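Local structure of soluble inorganic pyrophosphatase (Toxoplasma gondii, 5WRT) at residues A[94-106]-A[220-232]. The protein probably hydrolyses inorganic diphosphate to phosphate with the help of magnesium ions. Residues are numbered along the deposited sequence; the frame is centred on the assembly and turned at random.
Sequences GAFPQTWEDPREP and VVYRAHEHYLRLL
H225 and Y228 both carry CG anti to the backbone N (chi1 -174° and 176°), which sends their rings to Q98, where the loop turns across the helix. H225 ND1 donates in its own ring plane to Q98 O at 2.8 Å, a fairly straight bond (161° at the hydrogen). The Y228 ring turns a face to the same residue: Q98 CA sits over its centre, 3.6 Å from the centroid, a CH-pi contact, while Y228 OH is hydrogen-bonded to H31 ND1. The extended Q98 side chain runs alongside H225, its amide nearly parallel to the imidazole, and its NE2 is hydrogen-bonded to H31 O.

Two residues on, W100 N donates to A224 O at 3.1 Å. That carbonyl already accepts the helical bond from Y228 N, and the two donors come from opposite faces of its plane. L231 CD1 covers one face of the W100 indole, 3.5 Å from CE3; the indole NE1 is held by G118 O. D102 CB presses on a face of H227, 3.5 Å from CG, with the carboxylate nearly perpendicular to the imidazole. At the other end V221 packs against F96, its CG2 3.8 Å from CE2.

E101 bends at its second torsion, bringing OE2 to 3.4 Å from A224 CB. Two waters donate to OE2, linking it to V220 O and R223 NE, an indirect tie to the helix. E101 also touches D117, a magnesium ligand, so in this pyrophosphatase domain of a longer protein the loop-on-helix packing joins helix 214-232 to what is probably the second shell of the magnesium site on the beta-barrel core characteristic of family I soluble pyrophosphatases.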
ATOM      1  N   GLY A  94     -11.379 -11.293  -2.803  1.00 22.00           N
ATOM      2  CA  GLY A  94     -12.527 -12.042  -2.341  1.00 21.29           C
ATOM      3  C   GLY A  94     -12.159 -13.341  -1.659  1.00 22.42           C
ATOM      4  O   GLY A  94     -11.168 -13.405  -0.927  1.00 22.36           O
ATOM      5  N   ALA A  95     -12.939 -14.392  -1.904  1.00 22.55           N
ATOM      6  CA  ALA A  95     -12.749 -15.643  -1.190  1.00 22.70           C
ATOM      7  C   ALA A  95     -13.199 -16.807  -2.059  1.00 23.26           C
ATOM      8  O   ALA A  95     -13.976 -16.643  -3.004  1.00 24.57           O
ATOM      9  CB  ALA A  95     -13.511 -15.650   0.141  1.00 23.43           C
ATOM     10  N   PHE A  96     -12.693 -17.986  -1.726  1.00 21.97           N
ATOM     11  CA  PHE A  96     -13.081 -19.227  -2.379  1.00 23.09           C
ATOM     12  C   PHE A  96     -14.323 -19.795  -1.703  1.00 23.92           C
ATOM     13  O   PHE A  96     -14.348 -19.908  -0.471  1.00 23.96           O
ATOM     14  CB  PHE A  96     -11.957 -20.252  -2.312  1.00 22.12           C
ATOM     15  CG  PHE A  96     -10.742 -19.884  -3.118  1.00 21.74           C
ATOM     16  CD1 PHE A  96     -10.783 -19.883  -4.501  1.00 21.84           C
ATOM     17  CD2 PHE A  96      -9.555 -19.546  -2.486  1.00 21.04           C
ATOM     18  CE1 PHE A  96      -9.663 -19.549  -5.243  1.00 21.89           C
ATOM     19  CE2 PHE A  96      -8.432 -19.211  -3.220  1.00 21.16           C
ATOM     20  CZ  PHE A  96      -8.486 -19.212  -4.602  1.00 21.05           C
ATOM     21  N   PRO A  97     -15.364 -20.147  -2.457  1.00 24.53           N
ATOM     22  CA  PRO A  97     -16.520 -20.810  -1.845  1.00 25.80           C
ATOM     23  C   PRO A  97     -16.137 -22.167  -1.277  1.00 25.90           C
ATOM     24  O   PRO A  97     -15.175 -22.800  -1.719  1.00 26.07           O
ATOM     25  CB  PRO A  97     -17.514 -20.953  -3.005  1.00 27.56           C
ATOM     26  CG  PRO A  97     -17.011 -20.053  -4.085  1.00 26.61           C
ATOM     27  CD  PRO A  97     -15.531 -19.968  -3.907  1.00 24.74           C
ATOM     28  N   GLN A  98     -16.904 -22.603  -0.277  1.00 26.94           N
ATOM     29  CA  GLN A  98     -16.761 -23.938   0.303  1.00 27.52           C
ATOM     30  C   GLN A  98     -15.342 -24.174   0.811  1.00 26.26           C
ATOM     31  O   GLN A  98     -14.782 -25.263   0.677  1.00 26.86           O
ATOM     32  CB  GLN A  98     -17.176 -25.018  -0.700  1.00 28.62           C
ATOM     33  CG  GLN A  98     -18.600 -24.837  -1.206  1.00 29.26           C
ATOM     34  CD  GLN A  98     -18.988 -25.845  -2.269  1.00 31.79           C
ATOM     35  OE1 GLN A  98     -18.134 -26.502  -2.863  1.00 32.13           O
ATOM     36  NE2 GLN A  98     -20.286 -25.967  -2.516  1.00 33.07           N
ATOM     37  N   THR A  99     -14.751 -23.132   1.388  1.00 26.22           N
ATOM     38  CA  THR A  99     -13.460 -23.224   2.047  1.00 26.65           C
ATOM     39  C   THR A  99     -13.576 -22.622   3.437  1.00 27.73           C
ATOM     40  O   THR A  99     -14.378 -21.715   3.675  1.00 26.73           O
ATOM     41  CB  THR A  99     -12.354 -22.502   1.261  1.00 25.42           C
ATOM     42  OG1 THR A  99     -12.695 -21.118   1.111  1.00 24.94           O
ATOM     43  CG2 THR A  99     -12.166 -23.135  -0.110  1.00 25.14           C
ATOM     44  N   TRP A 100     -12.762 -23.136   4.353  1.00 27.67           N
ATOM     45  CA  TRP A 100     -12.754 -22.644   5.725  1.00 29.46           C
ATOM     46  C   TRP A 100     -11.365 -22.876   6.289  1.00 29.13           C
ATOM     47  O   TRP A 100     -10.887 -24.013   6.305  1.00 29.70           O
ATOM     48  CB  TRP A 100     -13.809 -23.347   6.580  1.00 31.83           C
ATOM     49  CG  TRP A 100     -13.876 -22.830   7.989  1.00 32.02           C
ATOM     50  CD1 TRP A 100     -13.985 -21.527   8.380  1.00 31.74           C
ATOM     51  CD2 TRP A 100     -13.840 -23.607   9.191  1.00 32.28           C
ATOM     52  NE1 TRP A 100     -14.019 -21.446   9.751  1.00 33.30           N
ATOM     53  CE2 TRP A 100     -13.931 -22.709  10.273  1.00 33.71           C
ATOM     54  CE3 TRP A 100     -13.737 -24.976   9.458  1.00 34.11           C
ATOM     55  CZ2 TRP A 100     -13.925 -23.135  11.600  1.00 35.33           C
ATOM     56  CZ3 TRP A 100     -13.738 -25.397  10.774  1.00 35.11           C
ATOM     57  CH2 TRP A 100     -13.825 -24.480  11.829  1.00 35.19           C
ATOM     58  N   GLU A 101     -10.712 -21.805   6.734  1.00 30.22           N
ATOM     59  CA  GLU A 101      -9.387 -21.930   7.331  1.00 30.59           C
ATOM     60  C   GLU A 101      -9.569 -22.301   8.798  1.00 32.43           C
ATOM     61  O   GLU A 101      -9.488 -21.474   9.709  1.00 33.12           O
ATOM     62  CB  GLU A 101      -8.573 -20.658   7.142  1.00 28.34           C
ATOM     63  CG  GLU A 101      -8.100 -20.479   5.710  1.00 27.93           C
ATOM     64  CD  GLU A 101      -6.829 -21.256   5.426  1.00 29.16           C
ATOM     65  OE1 GLU A 101      -5.728 -20.752   5.735  1.00 31.91           O
ATOM     66  OE2 GLU A 101      -6.938 -22.385   4.902  1.00 30.00           O
ATOM     67  N   ASP A 102      -9.838 -23.585   9.008  1.00 33.53           N
ATOM     68  CA  ASP A 102     -10.102 -24.166  10.310  1.00 35.56           C
ATOM     69  C   ASP A 102      -8.994 -23.796  11.293  1.00 38.71           C
ATOM     70  O   ASP A 102      -7.834 -24.180  11.078  1.00 38.88           O
ATOM     71  CB  ASP A 102     -10.194 -25.688  10.180  1.00 38.04           C
ATOM     72  CG  ASP A 102     -10.778 -26.360  11.413  1.00 39.43           C
ATOM     73  OD1 ASP A 102     -11.230 -27.520  11.298  1.00 39.41           O
ATOM     74  OD2 ASP A 102     -10.791 -25.738  12.495  1.00 38.46           O
ATOM     75  N   PRO A 103      -9.296 -23.050  12.363  1.00 41.77           N
ATOM     76  CA  PRO A 103      -8.289 -22.848  13.409  1.00 42.70           C
ATOM     77  C   PRO A 103      -8.011 -24.177  14.086  1.00 47.16           C
ATOM     78  O   PRO A 103      -8.409 -25.224  13.566  1.00 48.35           O
ATOM     79  CB  PRO A 103      -8.947 -21.840  14.363  1.00 40.49           C
ATOM     80  CG  PRO A 103     -10.108 -21.265  13.597  1.00 38.99           C
ATOM     81  CD  PRO A 103     -10.556 -22.354  12.672  1.00 38.62           C
ATOM     82  N   ARG A 104      -7.310 -24.178  15.213  1.00 50.65           N
ATOM     83  CA  ARG A 104      -7.091 -25.427  15.937  1.00 53.27           C
ATOM     84  C   ARG A 104      -6.292 -26.448  15.131  1.00 54.95           C
ATOM     85  O   ARG A 104      -5.992 -27.539  15.627  1.00 57.35           O
ATOM     86  CB  ARG A 104      -8.429 -26.030  16.357  1.00 53.16           C
ATOM     87  N   GLU A 105      -5.963 -26.122  13.883  1.00 53.28           N
ATOM     88  CA  GLU A 105      -5.178 -27.004  13.041  1.00 55.64           C
ATOM     89  C   GLU A 105      -3.825 -26.339  12.908  1.00 54.96           C
ATOM     90  O   GLU A 105      -3.734 -25.241  12.339  1.00 52.41           O
ATOM     91  CB  GLU A 105      -5.826 -27.203  11.671  1.00 52.94           C
ATOM     92  CG  GLU A 105      -7.131 -28.000  11.692  1.00 53.20           C
ATOM     93  CD  GLU A 105      -6.936 -29.484  11.416  1.00 57.01           C
ATOM     94  OE1 GLU A 105      -7.908 -30.253  11.593  1.00 55.58           O
ATOM     95  OE2 GLU A 105      -5.819 -29.884  11.022  1.00 56.87           O
ATOM     96  N   PRO A 106      -2.754 -26.951  13.392  1.00 54.93           N
ATOM     97  CA  PRO A 106      -1.517 -26.190  13.579  1.00 53.31           C
ATOM     98  C   PRO A 106      -0.616 -26.189  12.356  1.00 51.14           C
ATOM     99  O   PRO A 106      -0.376 -27.229  11.738  1.00 51.38           O
ATOM    100  CB  PRO A 106      -0.858 -26.906  14.764  1.00 54.63           C
ATOM    101  CG  PRO A 106      -1.308 -28.332  14.622  1.00 56.71           C
ATOM    102  CD  PRO A 106      -2.661 -28.317  13.939  1.00 56.36           C
ATOM    103  N   VAL A 220      -3.032 -25.362  -0.776  1.00 24.58           N
ATOM    104  CA  VAL A 220      -3.641 -24.507   0.237  1.00 25.57           C
ATOM    105  C   VAL A 220      -5.155 -24.477   0.063  1.00 24.67           C
ATOM    106  O   VAL A 220      -5.909 -24.592   1.038  1.00 25.93           O
ATOM    107  CB  VAL A 220      -3.033 -23.092   0.179  1.00 25.46           C
ATOM    108  CG1 VAL A 220      -3.907 -22.099   0.933  1.00 24.73           C
ATOM    109  CG2 VAL A 220      -1.615 -23.094   0.738  1.00 24.22           C
ATOM    110  N   VAL A 221      -5.623 -24.344  -1.180  1.00 24.78           N
ATOM    111  CA  VAL A 221      -7.060 -24.311  -1.435  1.00 25.15           C
ATOM    112  C   VAL A 221      -7.697 -25.663  -1.131  1.00 27.29           C
ATOM    113  O   VAL A 221      -8.774 -25.730  -0.525  1.00 26.18           O
ATOM    114  CB  VAL A 221      -7.339 -23.866  -2.883  1.00 24.54           C
ATOM    115  CG1 VAL A 221      -8.835 -23.684  -3.101  1.00 23.27           C
ATOM    116  CG2 VAL A 221      -6.592 -22.580  -3.196  1.00 23.09           C
ATOM    117  N   TYR A 222      -7.049 -26.758  -1.547  1.00 26.45           N
ATOM    118  CA  TYR A 222      -7.582 -28.090  -1.267  1.00 28.15           C
ATOM    119  C   TYR A 222      -7.781 -28.301   0.229  1.00 27.65           C
ATOM    120  O   TYR A 222      -8.847 -28.747   0.669  1.00 30.81           O
ATOM    121  CB  TYR A 222      -6.652 -29.174  -1.815  1.00 27.76           C
ATOM    122  CG  TYR A 222      -6.469 -29.197  -3.313  1.00 28.59           C
ATOM    123  CD1 TYR A 222      -7.526 -28.930  -4.176  1.00 29.27           C
ATOM    124  CD2 TYR A 222      -5.239 -29.531  -3.866  1.00 28.80           C
ATOM    125  CE1 TYR A 222      -7.351 -28.970  -5.549  1.00 28.71           C
ATOM    126  CE2 TYR A 222      -5.057 -29.575  -5.229  1.00 30.29           C
ATOM    127  CZ  TYR A 222      -6.111 -29.294  -6.066  1.00 30.82           C
ATOM    128  OH  TYR A 222      -5.911 -29.343  -7.424  1.00 32.21           O
ATOM    129  N   ARG A 223      -6.752 -27.999   1.025  1.00 27.26           N
ATOM    130  CA  ARG A 223      -6.835 -28.231   2.463  1.00 30.01           C
ATOM    131  C   ARG A 223      -7.969 -27.430   3.092  1.00 30.52           C
ATOM    132  O   ARG A 223      -8.721 -27.956   3.922  1.00 30.45           O
ATOM    133  CB  ARG A 223      -5.503 -27.889   3.129  1.00 30.22           C
ATOM    134  CG  ARG A 223      -5.440 -28.276   4.597  1.00 34.47           C
ATOM    135  CD  ARG A 223      -4.044 -28.093   5.163  1.00 38.63           C
ATOM    136  NE  ARG A 223      -3.544 -26.737   4.958  1.00 38.39           N
ATOM    137  CZ  ARG A 223      -2.456 -26.441   4.253  1.00 38.60           C
ATOM    138  NH1 ARG A 223      -1.750 -27.409   3.683  1.00 39.38           N
ATOM    139  NH2 ARG A 223      -2.074 -25.178   4.119  1.00 35.76           N
ATOM    140  N   ALA A 224      -8.115 -26.161   2.704  1.00 29.00           N
ATOM    141  CA  ALA A 224      -9.227 -25.361   3.205  1.00 28.68           C
ATOM    142  C   ALA A 224     -10.563 -25.902   2.718  1.00 29.12           C
ATOM    143  O   ALA A 224     -11.568 -25.810   3.434  1.00 28.93           O
ATOM    144  CB  ALA A 224      -9.059 -23.899   2.791  1.00 26.30           C
ATOM    145  N   HIS A 225     -10.592 -26.465   1.508  1.00 27.70           N
ATOM    146  CA  HIS A 225     -11.809 -27.095   1.007  1.00 26.74           C
ATOM    147  C   HIS A 225     -12.192 -28.294   1.865  1.00 28.79           C
ATOM    148  O   HIS A 225     -13.376 -28.508   2.154  1.00 29.85           O
ATOM    149  CB  HIS A 225     -11.616 -27.504  -0.453  1.00 27.24           C
ATOM    150  CG  HIS A 225     -12.855 -28.029  -1.109  1.00 27.92           C
ATOM    151  ND1 HIS A 225     -14.061 -27.364  -1.065  1.00 27.31           N
ATOM    152  CD2 HIS A 225     -13.069 -29.145  -1.846  1.00 28.43           C
ATOM    153  CE1 HIS A 225     -14.968 -28.053  -1.735  1.00 29.49           C
ATOM    154  NE2 HIS A 225     -14.391 -29.138  -2.220  1.00 29.31           N
ATOM    155  N   GLU A 226     -11.202 -29.083   2.289  1.00 28.05           N
ATOM    156  CA  GLU A 226     -11.485 -30.261   3.104  1.00 30.33           C
ATOM    157  C   GLU A 226     -11.931 -29.872   4.507  1.00 31.21           C
ATOM    158  O   GLU A 226     -12.780 -30.547   5.102  1.00 31.86           O
ATOM    159  CB  GLU A 226     -10.256 -31.166   3.163  1.00 29.95           C
ATOM    160  CG  GLU A 226      -9.953 -31.886   1.859  1.00 33.41           C
ATOM    161  N   HIS A 227     -11.359 -28.800   5.064  1.00 31.26           N
ATOM    162  CA  HIS A 227     -11.840 -28.282   6.343  1.00 31.95           C
ATOM    163  C   HIS A 227     -13.326 -27.951   6.278  1.00 31.88           C
ATOM    164  O   HIS A 227     -14.090 -28.285   7.192  1.00 35.13           O
ATOM    165  CB  HIS A 227     -11.050 -27.037   6.746  1.00 32.28           C
ATOM    166  CG  HIS A 227      -9.624 -27.302   7.117  1.00 33.15           C
ATOM    167  ND1 HIS A 227      -9.230 -28.419   7.822  1.00 34.58           N
ATOM    168  CD2 HIS A 227      -8.500 -26.581   6.893  1.00 33.90           C
ATOM    169  CE1 HIS A 227      -7.923 -28.378   8.011  1.00 36.10           C
ATOM    170  NE2 HIS A 227      -7.455 -27.273   7.457  1.00 36.27           N
ATOM    171  N   TYR A 228     -13.752 -27.288   5.201  1.00 31.27           N
ATOM    172  CA  TYR A 228     -15.165 -26.955   5.042  1.00 30.79           C
ATOM    173  C   TYR A 228     -16.012 -28.216   4.918  1.00 31.98           C
ATOM    174  O   TYR A 228     -17.030 -28.366   5.604  1.00 32.56           O
ATOM    175  CB  TYR A 228     -15.361 -26.051   3.824  1.00 29.21           C
ATOM    176  CG  TYR A 228     -16.814 -25.737   3.536  1.00 30.03           C
ATOM    177  CD1 TYR A 228     -17.448 -24.682   4.175  1.00 30.14           C
ATOM    178  CD2 TYR A 228     -17.553 -26.501   2.642  1.00 30.33           C
ATOM    179  CE1 TYR A 228     -18.773 -24.389   3.928  1.00 30.72           C
ATOM    180  CE2 TYR A 228     -18.882 -26.216   2.391  1.00 32.03           C
ATOM    181  CZ  TYR A 228     -19.487 -25.158   3.037  1.00 31.26           C
ATOM    182  OH  TYR A 228     -20.808 -24.864   2.795  1.00 32.00           O
ATOM    183  N   LEU A 229     -15.607 -29.130   4.032  1.00 32.37           N
ATOM    184  CA  LEU A 229     -16.372 -30.353   3.806  1.00 31.97           C
ATOM    185  C   LEU A 229     -16.489 -31.186   5.076  1.00 34.67           C
ATOM    186  O   LEU A 229     -17.516 -31.835   5.308  1.00 36.17           O
ATOM    187  CB  LEU A 229     -15.733 -31.168   2.683  1.00 32.01           C
ATOM    188  CG  LEU A 229     -15.842 -30.561   1.285  1.00 32.00           C
ATOM    189  CD1 LEU A 229     -15.174 -31.460   0.253  1.00 31.69           C
ATOM    190  CD2 LEU A 229     -17.300 -30.304   0.924  1.00 30.25           C
ATOM    191  N   ARG A 230     -15.443 -31.191   5.909  1.00 33.57           N
ATOM    192  CA  ARG A 230     -15.503 -31.943   7.158  1.00 37.09           C
ATOM    193  C   ARG A 230     -16.597 -31.411   8.076  1.00 37.72           C
ATOM    194  O   ARG A 230     -17.196 -32.179   8.837  1.00 38.19           O
ATOM    195  CB  ARG A 230     -14.145 -31.906   7.859  1.00 37.36           C
ATOM    196  CG  ARG A 230     -14.051 -32.818   9.074  1.00 43.18           C
ATOM    197  CD  ARG A 230     -14.393 -34.256   8.700  1.00 46.87           C
ATOM    198  NE  ARG A 230     -14.529 -35.121   9.870  1.00 49.73           N
ATOM    199  CZ  ARG A 230     -15.628 -35.212  10.613  1.00 50.07           C
ATOM    200  NH1 ARG A 230     -16.698 -34.484  10.316  1.00 47.87           N
ATOM    201  NH2 ARG A 230     -15.658 -36.028  11.657  1.00 53.28           N
ATOM    202  N   LEU A 231     -16.875 -30.105   8.016  1.00 35.61           N
ATOM    203  CA  LEU A 231     -17.963 -29.533   8.800  1.00 36.69           C
ATOM    204  C   LEU A 231     -19.317 -30.078   8.368  1.00 38.12           C
ATOM    205  O   LEU A 231     -20.269 -30.046   9.156  1.00 40.03           O
ATOM    206  CB  LEU A 231     -17.962 -28.009   8.679  1.00 34.58           C
ATOM    207  CG  LEU A 231     -16.888 -27.239   9.446  1.00 35.33           C
ATOM    208  CD1 LEU A 231     -17.102 -25.744   9.278  1.00 34.58           C
ATOM    209  CD2 LEU A 231     -16.891 -27.625  10.918  1.00 36.45           C
ATOM    210  N   LEU A 232     -19.418 -30.572   7.136  1.00 37.49           N
ATOM    211  CA  LEU A 232     -20.670 -31.035   6.554  1.00 39.19           C
ATOM    212  C   LEU A 232     -20.871 -32.535   6.695  1.00 40.02           C
ATOM    213  O   LEU A 232     -21.968 -33.026   6.415  1.00 41.12           O
ATOM    214  CB  LEU A 232     -20.713 -30.673   5.064  1.00 37.23           C
ATOM    215  CG  LEU A 232     -21.282 -29.331   4.607  1.00 38.60           C
ATOM    216  CD1 LEU A 232     -20.490 -28.186   5.199  1.00 36.77           C
ATOM    217  CD2 LEU A 232     -21.243 -29.264   3.088  1.00 34.70           C
TER
HETATM  218  O   HOH W   1      -5.352 -24.105   3.788  1.00 29.87           O
HETATM  219  O   HOH W   2      -5.833 -25.045   6.051  1.00 36.10           O